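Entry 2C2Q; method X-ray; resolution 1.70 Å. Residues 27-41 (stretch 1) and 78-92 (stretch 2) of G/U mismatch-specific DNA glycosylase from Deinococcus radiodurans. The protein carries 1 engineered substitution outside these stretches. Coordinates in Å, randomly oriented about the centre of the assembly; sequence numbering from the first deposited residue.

Stretch 1 27-41: TLVLVGTAPSGISAR
Stretch 2 78-92: YGLGLTDVAKRHSGV

Two neighbouring parallel strands, 28-32 and 80-84, zip together through their backbones, and the pairing runs on through the loops beyond them, burying 910 Å² in all. The strands run in the same direction with a 25° angle between their axes, a closest approach of 4.5 Å and a constant register offset of 52: Leu 28 lies beside Leu 80, Val 29 beside Gly 81, Leu 30 beside Leu 82, Val 31 beside Thr 83 and Gly 32 beside Asp 84.

The hydrogen bonds follow the parallel rule, in which alternate residues of one strand reach to both flanks of their partner. Leu 28 N donates to Gly 79 O (3.1 Å) and Gly 81 N to Leu 28 O (2.8 Å). Leu 30 N then donates to Gly 81 O (3.0 Å) and Thr 83 N to Leu 30 O (3.3 Å), while Gly 32 N donates to Thr 83 O (3.1 Å) and Val 85 N to Gly 32 O (3.0 Å). CA-H...O contacts fill the gaps, as from Leu 80 CA to Leu 28 O and from Val 31 CA to Thr 83 O, each 3.2 Å. Before the strand, Gly 79 takes phi/psi 75/20, a positive phi that favours glycine, and Thr 27 N adds a weak bond to Gly 79 O (2.8 Å).

Side chains alternate between the two faces. On one, leucines interlock: Leu 28 (t, p) places CD2 3.8 Å from Leu 80 CG, Leu 30 CD1 lies 3.9 Å from Leu 80 CD2, and Leu 30 CB lies 3.9 Å from CD2 of Leu 82 (m, t). Leu 80 has chi1 -93° and Leu 30 has chi2 144°, both between wells. On the other face Val 29, Val 31 and Thr 83 all take chi1 t; Val 31 CG2 meets Thr 83 CG2 at 3.9 Å, and Val 31 CG1 reaches CG2 of Val 85 (t), also 3.9 Å. A CB on Gly 81 would be tight against Val 29 CG2.

At the strand end, Asp 84 (chi1 -73°) folds its carboxylate over Gly 32. Gly 32 N makes a weak bond to Asp 84 OD1 (2.9 Å), and a CB on Gly 32 would clash with that oxygen.

The pairing outlasts the strands. Ala 86 N donates to Thr 33 O (2.8 Å), with Ala 34 CB against Ala 86 CB at 3.8 Å. Pro 35 then packs CD 3.4 Å from His 89 O, and its own carbonyl O accepts from Gly 91 N (3.0 Å). Gly 91, at 126/-169, adopts angles that call for glycine. One water bridges the loops, donating to Ala 34 O (2.8 Å) and to Gly 91 O (2.5 Å).

Ser 36 (p) caps the helix starting at Gly 37: its OG accepts from Ser 39 N (3.0 Å), and its O from Ala 40 N (2.9 Å). The first helical turn brings Ala 40 CB to 3.8 Å from Ser 90 CB.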

ATOM      1  N   THR A  27      -7.088   9.660  -2.374  1.00 15.48           N
ATOM      2  CA  THR A  27      -7.387   9.541  -0.929  1.00 16.34           C
ATOM      3  C   THR A  27      -6.387   8.629  -0.191  1.00 15.32           C
ATOM      4  O   THR A  27      -5.959   8.908   0.963  1.00 16.24           O
ATOM      5  CB  THR A  27      -8.841   9.094  -0.707  1.00 17.05           C
ATOM      6  OG1 THR A  27      -9.753  10.000  -1.388  1.00 18.67           O
ATOM      7  CG2 THR A  27      -9.168   9.277   0.779  1.00 17.55           C
ATOM      8  N   LEU A  28      -5.983   7.544  -0.823  1.00 15.20           N
ATOM      9  CA  LEU A  28      -5.266   6.539  -0.100  1.00 14.50           C
ATOM     10  C   LEU A  28      -4.328   5.804  -1.078  1.00 13.27           C
ATOM     11  O   LEU A  28      -4.801   5.306  -2.093  1.00 15.26           O
ATOM     12  CB  LEU A  28      -6.262   5.514   0.467  1.00 14.28           C
ATOM     13  CG  LEU A  28      -5.704   4.123   0.951  1.00 14.57           C
ATOM     14  CD1 LEU A  28      -4.699   4.339   2.103  1.00 15.57           C
ATOM     15  CD2 LEU A  28      -6.842   3.174   1.358  1.00 16.78           C
ATOM     16  N   VAL A  29      -3.060   5.728  -0.719  1.00 12.98           N
ATOM     17  CA  VAL A  29      -2.162   4.815  -1.434  1.00 13.90           C
ATOM     18  C   VAL A  29      -1.721   3.701  -0.483  1.00 12.51           C
ATOM     19  O   VAL A  29      -1.189   3.971   0.609  1.00 12.80           O
ATOM     20  CB  VAL A  29      -0.940   5.591  -1.936  1.00 14.40           C
ATOM     21  CG1 VAL A  29       0.178   4.654  -2.476  1.00 13.88           C
ATOM     22  CG2 VAL A  29      -1.349   6.685  -2.970  1.00 13.75           C
ATOM     23  N   LEU A  30      -1.880   2.474  -0.963  1.00 12.51           N
ATOM     24  CA  LEU A  30      -1.587   1.234  -0.194  1.00 13.13           C
ATOM     25  C   LEU A  30      -0.234   0.738  -0.682  1.00 11.98           C
ATOM     26  O   LEU A  30      -0.049   0.505  -1.894  1.00 12.33           O
ATOM     27  CB  LEU A  30      -2.655   0.190  -0.400  1.00 13.26           C
ATOM     28  CG  LEU A  30      -3.969   0.612   0.304  1.00 14.40           C
ATOM     29  CD1 LEU A  30      -5.171   0.145  -0.563  1.00 17.67           C
ATOM     30  CD2 LEU A  30      -3.931   0.074   1.813  1.00 11.10           C
ATOM     31  N   VAL A  31       0.706   0.648   0.239  1.00 12.23           N
ATOM     32  CA  VAL A  31       2.105   0.360  -0.099  1.00 12.91           C
ATOM     33  C   VAL A  31       2.552  -1.007   0.479  1.00 13.33           C
ATOM     34  O   VAL A  31       2.513  -1.204   1.729  1.00 13.34           O
ATOM     35  CB  VAL A  31       3.035   1.431   0.465  1.00 13.80           C
ATOM     36  CG1 VAL A  31       4.506   1.109   0.071  1.00 14.50           C
ATOM     37  CG2 VAL A  31       2.604   2.865   0.010  1.00 15.15           C
ATOM     38  N   GLY A  32       2.901  -1.958  -0.375  1.00 11.85           N
ATOM     39  CA  GLY A  32       3.362  -3.253   0.114  1.00 12.65           C
ATOM     40  C   GLY A  32       4.883  -3.319   0.228  1.00 13.55           C
ATOM     41  O   GLY A  32       5.568  -2.329   0.001  1.00 12.94           O
ATOM     42  N   THR A  33       5.427  -4.492   0.551  1.00 14.98           N
ATOM     43  CA  THR A  33       6.911  -4.649   0.552  1.00 15.85           C
ATOM     44  C   THR A  33       7.434  -4.752  -0.893  1.00 16.02           C
ATOM     45  O   THR A  33       8.282  -3.957  -1.351  1.00 17.95           O
ATOM     46  CB  THR A  33       7.245  -5.939   1.314  1.00 18.27           C
ATOM     47  OG1 THR A  33       6.325  -6.951   0.912  1.00 16.94           O
ATOM     48  CG2 THR A  33       6.956  -5.765   2.856  1.00 17.36           C
ATOM     49  N   ALA A  34       6.914  -5.740  -1.617  1.00 16.34           N
ATOM     50  CA  ALA A  34       7.344  -6.098  -2.961  1.00 17.00           C
ATOM     51  C   ALA A  34       6.309  -7.044  -3.510  1.00 16.43           C
ATOM     52  O   ALA A  34       5.585  -7.727  -2.714  1.00 16.12           O
ATOM     53  CB  ALA A  34       8.687  -6.799  -2.956  1.00 16.98           C
ATOM     54  N   PRO A  35       6.216  -7.116  -4.819  1.00 15.34           N
ATOM     55  CA  PRO A  35       5.269  -8.098  -5.424  1.00 15.30           C
ATOM     56  C   PRO A  35       5.751  -9.514  -5.092  1.00 14.20           C
ATOM     57  O   PRO A  35       6.976  -9.791  -5.140  1.00 15.02           O
ATOM     58  CB  PRO A  35       5.363  -7.809  -6.927  1.00 14.07           C
ATOM     59  CG  PRO A  35       6.911  -7.298  -7.055  1.00 13.28           C
ATOM     60  CD  PRO A  35       6.999  -6.363  -5.854  1.00 15.58           C
ATOM     61  N   SER A  36       4.853 -10.365  -4.614  1.00 14.56           N
ATOM     62  CA  SER A  36       5.151 -11.817  -4.637  1.00 15.12           C
ATOM     63  C   SER A  36       5.519 -12.288  -6.051  1.00 14.76           C
ATOM     64  O   SER A  36       5.220 -11.643  -7.077  1.00 15.10           O
ATOM     65  CB  SER A  36       3.944 -12.673  -4.110  1.00 13.84           C
ATOM     66  OG  SER A  36       2.917 -12.635  -5.105  1.00 16.84           O
ATOM     67  N   GLY A  37       6.111 -13.493  -6.146  1.00 16.76           N
ATOM     68  CA  GLY A  37       6.353 -14.062  -7.484  1.00 15.65           C
ATOM     69  C   GLY A  37       5.132 -14.191  -8.306  1.00 15.25           C
ATOM     70  O   GLY A  37       5.110 -13.882  -9.499  1.00 17.64           O
ATOM     71  N   ILE A  38       4.041 -14.640  -7.687  1.00 15.16           N
ATOM     72  CA  ILE A  38       2.811 -14.758  -8.439  1.00 15.91           C
ATOM     73  C   ILE A  38       2.339 -13.371  -8.946  1.00 15.74           C
ATOM     74  O   ILE A  38       1.908 -13.243 -10.095  1.00 17.30           O
ATOM     75  CB  ILE A  38       1.687 -15.420  -7.490  1.00 15.65           C
ATOM     76  CG1 ILE A  38       2.032 -16.923  -7.269  1.00 18.02           C
ATOM     77  CG2 ILE A  38       0.268 -15.251  -8.073  1.00 17.38           C
ATOM     78  CD1 ILE A  38       1.123 -17.516  -6.089  1.00 18.13           C
ATOM     79  N   SER A  39       2.406 -12.358  -8.086  1.00 14.82           N
ATOM     80  CA  SER A  39       2.019 -10.981  -8.469  1.00 14.10           C
ATOM     81  C   SER A  39       2.881 -10.437  -9.645  1.00 14.26           C
ATOM     82  O   SER A  39       2.356  -9.875 -10.581  1.00 16.53           O
ATOM     83  CB  SER A  39       2.090 -10.062  -7.262  1.00 14.35           C
ATOM     84  OG  SER A  39       1.072 -10.466  -6.316  1.00 18.88           O
ATOM     85  N   ALA A  40       4.171 -10.666  -9.542  1.00 15.37           N
ATOM     86  CA  ALA A  40       5.128 -10.226 -10.589  1.00 18.52           C
ATOM     87  C   ALA A  40       4.813 -10.935 -11.917  1.00 19.12           C
ATOM     88  O   ALA A  40       4.764 -10.311 -12.962  1.00 18.66           O
ATOM     89  CB  ALA A  40       6.508 -10.512 -10.164  1.00 17.61           C
ATOM     90  N   ARG A  41       4.607 -12.259 -11.874  1.00 21.51           N
ATOM     91  CA  ARG A  41       4.251 -12.999 -13.083  1.00 22.67           C
ATOM     92  C   ARG A  41       2.948 -12.593 -13.689  1.00 22.52           C
ATOM     93  O   ARG A  41       2.874 -12.448 -14.906  1.00 24.33           O
ATOM     94  CB  ARG A  41       4.274 -14.494 -12.822  1.00 22.69           C
ATOM     95  CG  ARG A  41       5.684 -14.935 -12.564  1.00 26.98           C
ATOM     96  CD  ARG A  41       5.865 -16.424 -12.648  1.00 34.80           C
ATOM     97  NE  ARG A  41       4.880 -17.135 -11.831  1.00 38.79           N
ATOM     98  CZ  ARG A  41       4.991 -17.337 -10.521  1.00 37.44           C
ATOM     99  NH1 ARG A  41       6.044 -16.877  -9.846  1.00 34.27           N
ATOM    100  NH2 ARG A  41       4.050 -18.017  -9.896  1.00 36.76           N
ATOM    101  N   TYR A  78     -11.937   4.933  -7.176  1.00 20.32           N
ATOM    102  CA  TYR A  78     -12.379   4.878  -5.769  1.00 20.73           C
ATOM    103  C   TYR A  78     -11.478   5.716  -4.888  1.00 20.94           C
ATOM    104  O   TYR A  78     -11.583   5.676  -3.664  1.00 21.29           O
ATOM    105  CB  TYR A  78     -12.427   3.391  -5.309  1.00 21.83           C
ATOM    106  CG  TYR A  78     -13.308   2.533  -6.191  1.00 23.30           C
ATOM    107  CD1 TYR A  78     -14.602   2.919  -6.470  1.00 23.09           C
ATOM    108  CD2 TYR A  78     -12.849   1.324  -6.726  1.00 21.30           C
ATOM    109  CE1 TYR A  78     -15.441   2.147  -7.275  1.00 26.46           C
ATOM    110  CE2 TYR A  78     -13.662   0.560  -7.514  1.00 24.70           C
ATOM    111  CZ  TYR A  78     -14.954   0.978  -7.796  1.00 24.61           C
ATOM    112  OH  TYR A  78     -15.777   0.194  -8.573  1.00 27.76           O
ATOM    113  N   GLY A  79     -10.583   6.481  -5.513  1.00 18.91           N
ATOM    114  CA  GLY A  79      -9.601   7.304  -4.827  1.00 17.82           C
ATOM    115  C   GLY A  79      -8.409   6.571  -4.199  1.00 15.65           C
ATOM    116  O   GLY A  79      -7.688   7.127  -3.372  1.00 15.92           O
ATOM    117  N   LEU A  80      -8.160   5.352  -4.673  1.00 15.49           N
ATOM    118  CA  LEU A  80      -7.071   4.523  -4.156  1.00 14.55           C
ATOM    119  C   LEU A  80      -5.969   4.349  -5.220  1.00 14.11           C
ATOM    120  O   LEU A  80      -6.275   4.248  -6.418  1.00 14.68           O
ATOM    121  CB  LEU A  80      -7.568   3.139  -3.767  1.00 13.48           C
ATOM    122  CG  LEU A  80      -7.990   2.974  -2.280  1.00 13.62           C
ATOM    123  CD1 LEU A  80      -9.080   4.065  -1.926  1.00 16.40           C
ATOM    124  CD2 LEU A  80      -8.465   1.575  -2.044  1.00 15.12           C
ATOM    125  N   GLY A  81      -4.738   4.303  -4.747  1.00 12.52           N
ATOM    126  CA  GLY A  81      -3.551   3.962  -5.570  1.00 12.95           C
ATOM    127  C   GLY A  81      -2.692   2.892  -4.915  1.00 13.98           C
ATOM    128  O   GLY A  81      -2.991   2.408  -3.791  1.00 12.97           O
ATOM    129  N   LEU A  82      -1.578   2.567  -5.569  1.00 11.84           N
ATOM    130  CA  LEU A  82      -0.776   1.427  -5.183  1.00 10.38           C
ATOM    131  C   LEU A  82       0.676   1.674  -5.542  1.00 11.80           C
ATOM    132  O   LEU A  82       0.988   2.229  -6.643  1.00 11.72           O
ATOM    133  CB  LEU A  82      -1.179   0.135  -5.926  1.00 10.22           C
ATOM    134  CG  LEU A  82      -2.579  -0.435  -5.619  1.00 11.25           C
ATOM    135  CD1 LEU A  82      -2.873  -1.505  -6.612  1.00 12.91           C
ATOM    136  CD2 LEU A  82      -2.497  -0.980  -4.122  1.00 11.28           C
ATOM    137  N   THR A  83       1.536   1.252  -4.655  1.00 12.10           N
ATOM    138  CA  THR A  83       2.975   1.057  -4.979  1.00 13.48           C
ATOM    139  C   THR A  83       3.595   0.079  -3.946  1.00 12.16           C
ATOM    140  O   THR A  83       2.874  -0.447  -3.113  1.00 11.55           O
ATOM    141  CB  THR A  83       3.734   2.416  -5.040  1.00 12.79           C
ATOM    142  OG1 THR A  83       5.104   2.201  -5.436  1.00 13.79           O
ATOM    143  CG2 THR A  83       3.783   3.118  -3.652  1.00 13.54           C
ATOM    144  N   ASP A  84       4.911  -0.099  -3.971  1.00 11.95           N
ATOM    145  CA  ASP A  84       5.618  -0.956  -3.027  1.00 12.16           C
ATOM    146  C   ASP A  84       6.958  -0.336  -2.685  1.00 13.86           C
ATOM    147  O   ASP A  84       7.505   0.422  -3.481  1.00 14.72           O
ATOM    148  CB  ASP A  84       5.898  -2.317  -3.656  1.00 13.36           C
ATOM    149  CG  ASP A  84       4.643  -3.195  -3.788  1.00 15.06           C
ATOM    150  OD1 ASP A  84       3.776  -3.220  -2.860  1.00 14.05           O
ATOM    151  OD2 ASP A  84       4.485  -3.963  -4.771  1.00 14.12           O
ATOM    152  N   VAL A  85       7.527  -0.743  -1.569  1.00 12.31           N
ATOM    153  CA  VAL A  85       8.855  -0.220  -1.200  1.00 13.38           C
ATOM    154  C   VAL A  85       9.916  -0.744  -2.159  1.00 13.15           C
ATOM    155  O   VAL A  85      10.878  -0.037  -2.503  1.00 15.27           O
ATOM    156  CB  VAL A  85       9.179  -0.571   0.270  1.00 12.80           C
ATOM    157  CG1 VAL A  85      10.522   0.053   0.714  1.00 15.58           C
ATOM    158  CG2 VAL A  85       8.018  -0.120   1.220  1.00 16.45           C
ATOM    159  N   ALA A  86       9.773  -1.996  -2.585  1.00 13.47           N
ATOM    160  CA  ALA A  86      10.654  -2.615  -3.579  1.00 15.27           C
ATOM    161  C   ALA A  86       9.886  -2.851  -4.910  1.00 16.88           C
ATOM    162  O   ALA A  86       8.884  -3.594  -4.943  1.00 15.85           O
ATOM    163  CB  ALA A  86      11.199  -3.898  -3.052  1.00 15.19           C
ATOM    164  N   LYS A  87      10.351  -2.226  -5.993  1.00 15.67           N
ATOM    165  CA  LYS A  87       9.619  -2.270  -7.252  1.00 16.51           C
ATOM    166  C   LYS A  87      10.292  -3.126  -8.364  1.00 18.04           C
ATOM    167  O   LYS A  87       9.678  -3.428  -9.358  1.00 19.00           O
ATOM    168  CB  LYS A  87       9.449  -0.858  -7.770  1.00 17.00           C
ATOM    169  CG  LYS A  87       8.426  -0.030  -6.994  1.00 17.04           C
ATOM    170  CD  LYS A  87       6.970  -0.616  -7.047  1.00 14.49           C
ATOM    171  CE  LYS A  87       6.486  -0.790  -8.477  1.00 11.23           C
ATOM    172  NZ  LYS A  87       4.986  -0.995  -8.586  1.00 11.73           N
ATOM    173  N   ARG A  88      11.591  -3.380  -8.196  1.00 18.80           N
ATOM    174  CA  ARG A  88      12.391  -4.072  -9.216  1.00 19.16           C
ATOM    175  C   ARG A  88      12.718  -5.521  -8.874  1.00 19.60           C
ATOM    176  O   ARG A  88      13.467  -6.173  -9.640  1.00 19.61           O
ATOM    177  CB  ARG A  88      13.731  -3.309  -9.385  1.00 19.71           C
ATOM    178  CG  ARG A  88      13.526  -1.844  -9.874  1.00 20.59           C
ATOM    179  CD  ARG A  88      14.854  -1.106 -10.193  1.00 22.83           C
ATOM    180  NE  ARG A  88      14.638   0.248 -10.717  1.00 23.41           N
ATOM    181  CZ  ARG A  88      14.281   1.298  -9.957  1.00 25.32           C
ATOM    182  NH1 ARG A  88      14.066   1.158  -8.650  1.00 23.89           N
ATOM    183  NH2 ARG A  88      14.142   2.504 -10.513  1.00 25.82           N
ATOM    184  N   HIS A  89      12.208  -6.019  -7.735  1.00 19.12           N
ATOM    185  CA  HIS A  89      12.467  -7.376  -7.305  1.00 17.85           C
ATOM    186  C   HIS A  89      11.153  -7.939  -6.758  1.00 19.11           C
ATOM    187  O   HIS A  89      10.303  -7.196  -6.284  1.00 16.68           O
ATOM    188  CB  HIS A  89      13.503  -7.400  -6.158  1.00 17.40           C
ATOM    189  CG  HIS A  89      14.847  -6.811  -6.520  1.00 19.95           C
ATOM    190  ND1 HIS A  89      15.091  -5.451  -6.533  1.00 18.48           N
ATOM    191  CD2 HIS A  89      16.012  -7.409  -6.884  1.00 24.32           C
ATOM    192  CE1 HIS A  89      16.357  -5.236  -6.880  1.00 24.88           C
ATOM    193  NE2 HIS A  89      16.934  -6.410  -7.110  1.00 23.11           N
ATOM    194  N   SER A  90      11.037  -9.271  -6.792  1.00 19.53           N
ATOM    195  CA  SER A  90       9.877  -9.939  -6.252  1.00 20.93           C
ATOM    196  C   SER A  90      10.302 -11.019  -5.289  1.00 21.22           C
ATOM    197  O   SER A  90      11.466 -11.473  -5.301  1.00 21.57           O
ATOM    198  CB  SER A  90       9.043 -10.520  -7.394  1.00 19.32           C
ATOM    199  OG  SER A  90       9.694 -11.617  -8.064  1.00 25.13           O
ATOM    200  N   GLY A  91       9.352 -11.448  -4.473  1.00 22.21           N
ATOM    201  CA  GLY A  91       9.557 -12.582  -3.578  1.00 23.71           C
ATOM    202  C   GLY A  91       9.214 -12.153  -2.170  1.00 23.86           C
ATOM    203  O   GLY A  91       8.638 -11.054  -1.955  1.00 24.14           O
ATOM    204  N   VAL A  92       9.554 -12.990  -1.198  1.00 24.08           N
ATOM    205  CA  VAL A  92       9.265 -12.659   0.181  1.00 24.52           C
ATOM    206  C   VAL A  92      10.295 -11.693   0.725  1.00 24.05           C
ATOM    207  O   VAL A  92      11.480 -11.720   0.285  1.00 21.92           O
ATOM    208  CB  VAL A  92       9.147 -13.945   1.060  1.00 26.02           C
ATOM    209  CG1 VAL A  92       8.242 -14.922   0.334  1.00 27.37           C
ATOM    210  CG2 VAL A  92      10.512 -14.605   1.321  1.00 26.51           C
TER
HETATM  211  O   HOH W   1       6.463 -10.050  -1.356  1.00 28.41           O